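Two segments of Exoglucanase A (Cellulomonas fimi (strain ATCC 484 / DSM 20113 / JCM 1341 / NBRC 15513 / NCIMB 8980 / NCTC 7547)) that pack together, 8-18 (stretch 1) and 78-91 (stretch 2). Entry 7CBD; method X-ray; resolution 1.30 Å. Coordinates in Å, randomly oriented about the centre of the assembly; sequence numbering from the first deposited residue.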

# COMPACT_ATOMS: atom_id res chain seq x y z
N ASN A 8 -16.30 -10.91 -3.56
CA ASN A 8 -15.71 -9.80 -2.81
C ASN A 8 -15.72 -10.19 -1.33
O ASN A 8 -16.77 -10.12 -0.68
CB ASN A 8 -16.49 -8.51 -3.02
CG ASN A 8 -15.92 -7.36 -2.21
OD1 ASN A 8 -14.88 -7.50 -1.57
ND2 ASN A 8 -16.60 -6.22 -2.23
N PRO A 9 -14.57 -10.59 -0.78
CA PRO A 9 -14.55 -11.02 0.62
C PRO A 9 -14.87 -9.90 1.60
O PRO A 9 -15.25 -10.19 2.74
CB PRO A 9 -13.12 -11.55 0.81
CG PRO A 9 -12.31 -10.74 -0.17
CD PRO A 9 -13.22 -10.58 -1.37
N TYR A 10 -14.76 -8.64 1.17
CA TYR A 10 -15.05 -7.50 2.05
C TYR A 10 -16.53 -7.19 2.17
O TYR A 10 -16.91 -6.51 3.13
CB TYR A 10 -14.31 -6.26 1.55
CG TYR A 10 -12.80 -6.37 1.57
CD1 TYR A 10 -12.07 -5.97 2.68
CD2 TYR A 10 -12.11 -6.86 0.47
CE1 TYR A 10 -10.68 -6.07 2.70
CE2 TYR A 10 -10.72 -6.97 0.47
CZ TYR A 10 -10.02 -6.56 1.59
OH TYR A 10 -8.65 -6.67 1.58
N ALA A 11 -17.37 -7.65 1.25
CA ALA A 11 -18.77 -7.24 1.26
C ALA A 11 -19.47 -7.79 2.51
O ALA A 11 -19.46 -9.00 2.75
CB ALA A 11 -19.48 -7.72 -0.01
N GLY A 12 -20.07 -6.89 3.29
CA GLY A 12 -20.74 -7.30 4.51
C GLY A 12 -19.82 -7.79 5.61
O GLY A 12 -20.30 -8.37 6.58
N ALA A 13 -18.52 -7.56 5.49
CA ALA A 13 -17.54 -8.11 6.41
C ALA A 13 -16.91 -7.00 7.25
O ALA A 13 -16.93 -5.82 6.89
CB ALA A 13 -16.44 -8.85 5.64
N VAL A 14 -16.33 -7.41 8.37
CA VAL A 14 -15.44 -6.56 9.14
C VAL A 14 -14.00 -6.88 8.73
O VAL A 14 -13.74 -7.89 8.08
CB VAL A 14 -15.67 -6.75 10.67
CG1 VAL A 14 -15.32 -8.16 11.10
CG2 VAL A 14 -14.94 -5.72 11.49
N GLN A 15 -13.06 -6.03 9.12
CA GLN A 15 -11.64 -6.26 8.87
C GLN A 15 -10.87 -6.40 10.18
O GLN A 15 -11.20 -5.76 11.18
CB GLN A 15 -11.04 -5.13 8.02
CG GLN A 15 -11.67 -4.99 6.66
CD GLN A 15 -10.97 -3.95 5.81
OE1 GLN A 15 -9.74 -3.97 5.67
NE2 GLN A 15 -11.73 -3.02 5.25
N TYR A 16 -9.84 -7.24 10.15
CA TYR A 16 -9.02 -7.48 11.34
C TYR A 16 -8.33 -6.20 11.80
O TYR A 16 -7.75 -5.47 11.00
CB TYR A 16 -7.93 -8.49 10.99
CG TYR A 16 -6.91 -8.76 12.07
CD1 TYR A 16 -7.26 -9.45 13.22
CD2 TYR A 16 -5.58 -8.36 11.93
CE1 TYR A 16 -6.33 -9.73 14.21
CE2 TYR A 16 -4.63 -8.64 12.91
CZ TYR A 16 -5.02 -9.33 14.04
OH TYR A 16 -4.10 -9.63 15.03
N VAL A 17 -8.37 -5.97 13.11
CA VAL A 17 -7.62 -4.88 13.74
C VAL A 17 -6.44 -5.49 14.49
O VAL A 17 -6.61 -6.38 15.33
CB VAL A 17 -8.52 -4.04 14.66
CG1 VAL A 17 -7.73 -2.94 15.34
CG2 VAL A 17 -9.66 -3.45 13.85
N ASN A 18 -5.23 -5.01 14.18
CA ASN A 18 -3.99 -5.55 14.70
C ASN A 18 -3.70 -4.96 16.08
O ASN A 18 -3.39 -3.77 16.18
CB ASN A 18 -2.87 -5.23 13.71
CG ASN A 18 -1.50 -5.65 14.19
OD1 ASN A 18 -1.33 -6.14 15.31
ND2 ASN A 18 -0.50 -5.47 13.33
N ALA A 78 -11.00 -14.88 16.80
CA ALA A 78 -11.74 -14.35 17.94
C ALA A 78 -12.52 -13.09 17.56
O ALA A 78 -13.68 -12.92 17.96
CB ALA A 78 -10.79 -14.07 19.11
N GLN A 79 -11.91 -12.21 16.76
CA GLN A 79 -12.60 -11.00 16.32
C GLN A 79 -13.80 -11.34 15.44
O GLN A 79 -14.85 -10.70 15.55
CB GLN A 79 -11.63 -10.07 15.59
CG GLN A 79 -10.65 -9.39 16.52
CD GLN A 79 -9.67 -8.48 15.78
OE1 GLN A 79 -10.02 -7.89 14.76
NE2 GLN A 79 -8.45 -8.36 16.30
N GLN A 80 -13.66 -12.35 14.58
CA GLN A 80 -14.78 -12.76 13.74
C GLN A 80 -15.95 -13.27 14.58
O GLN A 80 -17.11 -12.93 14.32
CB GLN A 80 -14.33 -13.83 12.74
CG GLN A 80 -15.36 -14.17 11.66
CD GLN A 80 -16.44 -15.09 12.18
OE1 GLN A 80 -16.16 -16.07 12.88
NE2 GLN A 80 -17.70 -14.77 11.86
N LYS A 81 -15.65 -14.08 15.60
CA LYS A 81 -16.71 -14.56 16.49
C LYS A 81 -17.46 -13.41 17.13
O LYS A 81 -18.70 -13.44 17.23
CB LYS A 81 -16.10 -15.43 17.60
CG LYS A 81 -15.37 -16.66 17.15
CD LYS A 81 -16.31 -17.60 16.45
CE LYS A 81 -15.62 -18.92 16.12
NZ LYS A 81 -16.63 -19.90 15.68
N ALA A 82 -16.74 -12.39 17.60
CA ALA A 82 -17.40 -11.26 18.26
C ALA A 82 -18.21 -10.42 17.27
O ALA A 82 -19.21 -9.81 17.66
CB ALA A 82 -16.36 -10.41 19.00
N ALA A 83 -17.81 -10.40 16.00
CA ALA A 83 -18.53 -9.61 15.01
C ALA A 83 -19.77 -10.32 14.49
O ALA A 83 -20.74 -9.65 14.12
CB ALA A 83 -17.61 -9.29 13.83
N GLY A 84 -19.75 -11.65 14.42
CA GLY A 84 -20.91 -12.37 13.93
C GLY A 84 -21.18 -12.21 12.45
O GLY A 84 -22.28 -12.57 11.99
N VAL A 85 -20.22 -11.69 11.69
CA VAL A 85 -20.30 -11.54 10.24
C VAL A 85 -18.93 -11.98 9.71
O VAL A 85 -18.01 -12.19 10.51
CB VAL A 85 -20.62 -10.09 9.84
CG1 VAL A 85 -21.98 -9.68 10.35
CG2 VAL A 85 -19.53 -9.14 10.34
N PRO A 86 -18.75 -12.14 8.40
CA PRO A 86 -17.42 -12.52 7.91
C PRO A 86 -16.37 -11.48 8.30
O PRO A 86 -16.66 -10.30 8.50
CB PRO A 86 -17.61 -12.60 6.40
CG PRO A 86 -19.09 -12.88 6.23
CD PRO A 86 -19.74 -12.09 7.31
N LEU A 87 -15.14 -11.95 8.43
CA LEU A 87 -14.02 -11.07 8.74
C LEU A 87 -12.92 -11.29 7.71
O LEU A 87 -12.61 -12.44 7.37
CB LEU A 87 -13.48 -11.37 10.14
CG LEU A 87 -12.21 -10.61 10.55
CD1 LEU A 87 -12.28 -10.21 12.01
CD2 LEU A 87 -10.94 -11.41 10.27
N VAL A 88 -12.32 -10.20 7.24
CA VAL A 88 -11.16 -10.23 6.35
C VAL A 88 -9.92 -9.87 7.14
O VAL A 88 -9.85 -8.79 7.75
CB VAL A 88 -11.33 -9.28 5.16
CG1 VAL A 88 -10.07 -9.29 4.29
CG2 VAL A 88 -12.55 -9.63 4.33
N PHE A 89 -8.93 -10.77 7.12
CA PHE A 89 -7.61 -10.53 7.66
C PHE A 89 -6.70 -10.13 6.51
O PHE A 89 -6.49 -10.92 5.58
CB PHE A 89 -7.12 -11.82 8.34
CG PHE A 89 -5.67 -11.80 8.72
CD1 PHE A 89 -5.18 -10.84 9.58
CD2 PHE A 89 -4.79 -12.74 8.21
CE1 PHE A 89 -3.85 -10.81 9.94
CE2 PHE A 89 -3.46 -12.73 8.57
CZ PHE A 89 -2.99 -11.76 9.43
N ASN A 90 -6.20 -8.89 6.53
CA ASN A 90 -5.30 -8.41 5.49
C ASN A 90 -3.87 -8.84 5.80
O ASN A 90 -3.33 -8.51 6.86
CB ASN A 90 -5.36 -6.90 5.38
CG ASN A 90 -6.68 -6.41 4.84
OD1 ASN A 90 -6.94 -6.53 3.64
ND2 ASN A 90 -7.52 -5.87 5.71
N LEU A 91 -3.24 -9.54 4.85
CA LEU A 91 -1.92 -10.13 5.01
C LEU A 91 -1.09 -9.71 3.80
O LEU A 91 -1.56 -9.82 2.67
CB LEU A 91 -2.09 -11.64 4.97
CG LEU A 91 -1.22 -12.63 5.77
CD1 LEU A 91 -0.99 -13.93 4.98
CD2 LEU A 91 0.07 -12.07 6.29
O HOH W 1 -12.09 -6.38 13.83
O HOH W 2 -6.62 -6.31 8.56

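What holds the two backbones at a fixed spacing? A short parallel pairing does, with Val14 opposite Leu87 and Gln15 opposite Val88. Val14 N donates to Pro86 O at 2.9 Å, Val88 N donates to Val14 O at 2.8 Å, and Tyr16 N donates to Val88 O at 2.9 Å, so the bonds step along the strands in the staggered manner of parallel sheets. Two CA-H...O contacts accompany the ladder: Leu87 CA lies 3.3 Å from Val14 O, and Gln15 CA lies 3.3 Å from Val88 O. Each of these carbonyls therefore receives both an N-H and a CA-H from the neighbouring strand.

Where does Val88 find its hollow? Its side chain leaves the sheet on the same face as that of Gln15 and enters a pocket walled by Pro9, Tyr10 and Ala13. Val88 CG2 packs 4.0 Å from Pro9 CB and 4.2 Å from Ala13 CB, and it sits over one face of the Tyr10 ring; Val88 CG1 approaches Tyr10 CE1 at 3.6 Å. Ala13 CB, which lines the Val88 pocket, also rests 4.0 Å from Pro86 CB. Two overlapping turns, a type I from Asn8 to Ala11 and a type II from Tyr10 to Ala13, fold the chain around this bump. Tyr10 N donates to Asn8 OD1 at 3.0 Å within the first turn. Although the CA-to-CB bond of Tyr10 points away from the other stretch, the end of its side chain comes nearer, and Tyr10 OH donates to Asn90 OD1 at 2.7 Å. The amide of Asn90 is used at both ends, since Asn90 ND2 also donates to Gln15 OE1 at 2.9 Å.

What does Val14 fill on the other face of the sheet? Val14 shares that face with Leu87, and Val14 CG1 lies 3.7 Å from Ala83 CB and 3.8 Å from Leu87 CD1. The small methyl of Ala83, at the end of the helix, points toward stretch 1 and meets the valine there. Val85 adds a looser contact, Val85 CG2 being 4.4 Å from Val14 CG1.

How is the far end of the contact closed? Tyr16 presents a broad ring, and the edge of Phe89 turns toward its face, with planes at 83° and ring centroids 5.1 Å apart; Phe89 CD1 comes within 3.4 Å of Tyr16 CD2. Leu87 CD2 packs more loosely, 4.3 Å from Tyr16 CB. Gln79 reaches out from the helix and grips the backbone of Val17 with both ends of its amide: Val17 N donates to Gln79 OE1 at 3.0 Å, while Gln79 NE2 donates to Val17 O at 2.9 Å. Two waters bridge the stretches. Water 1 donates to Gln15 O at 2.9 Å and to Gln79 OE1 at 2.7 Å, whereas water 2 donates to Tyr16 O at 2.8 Å and accepts from Asn90 ND2 at 3.0 Å.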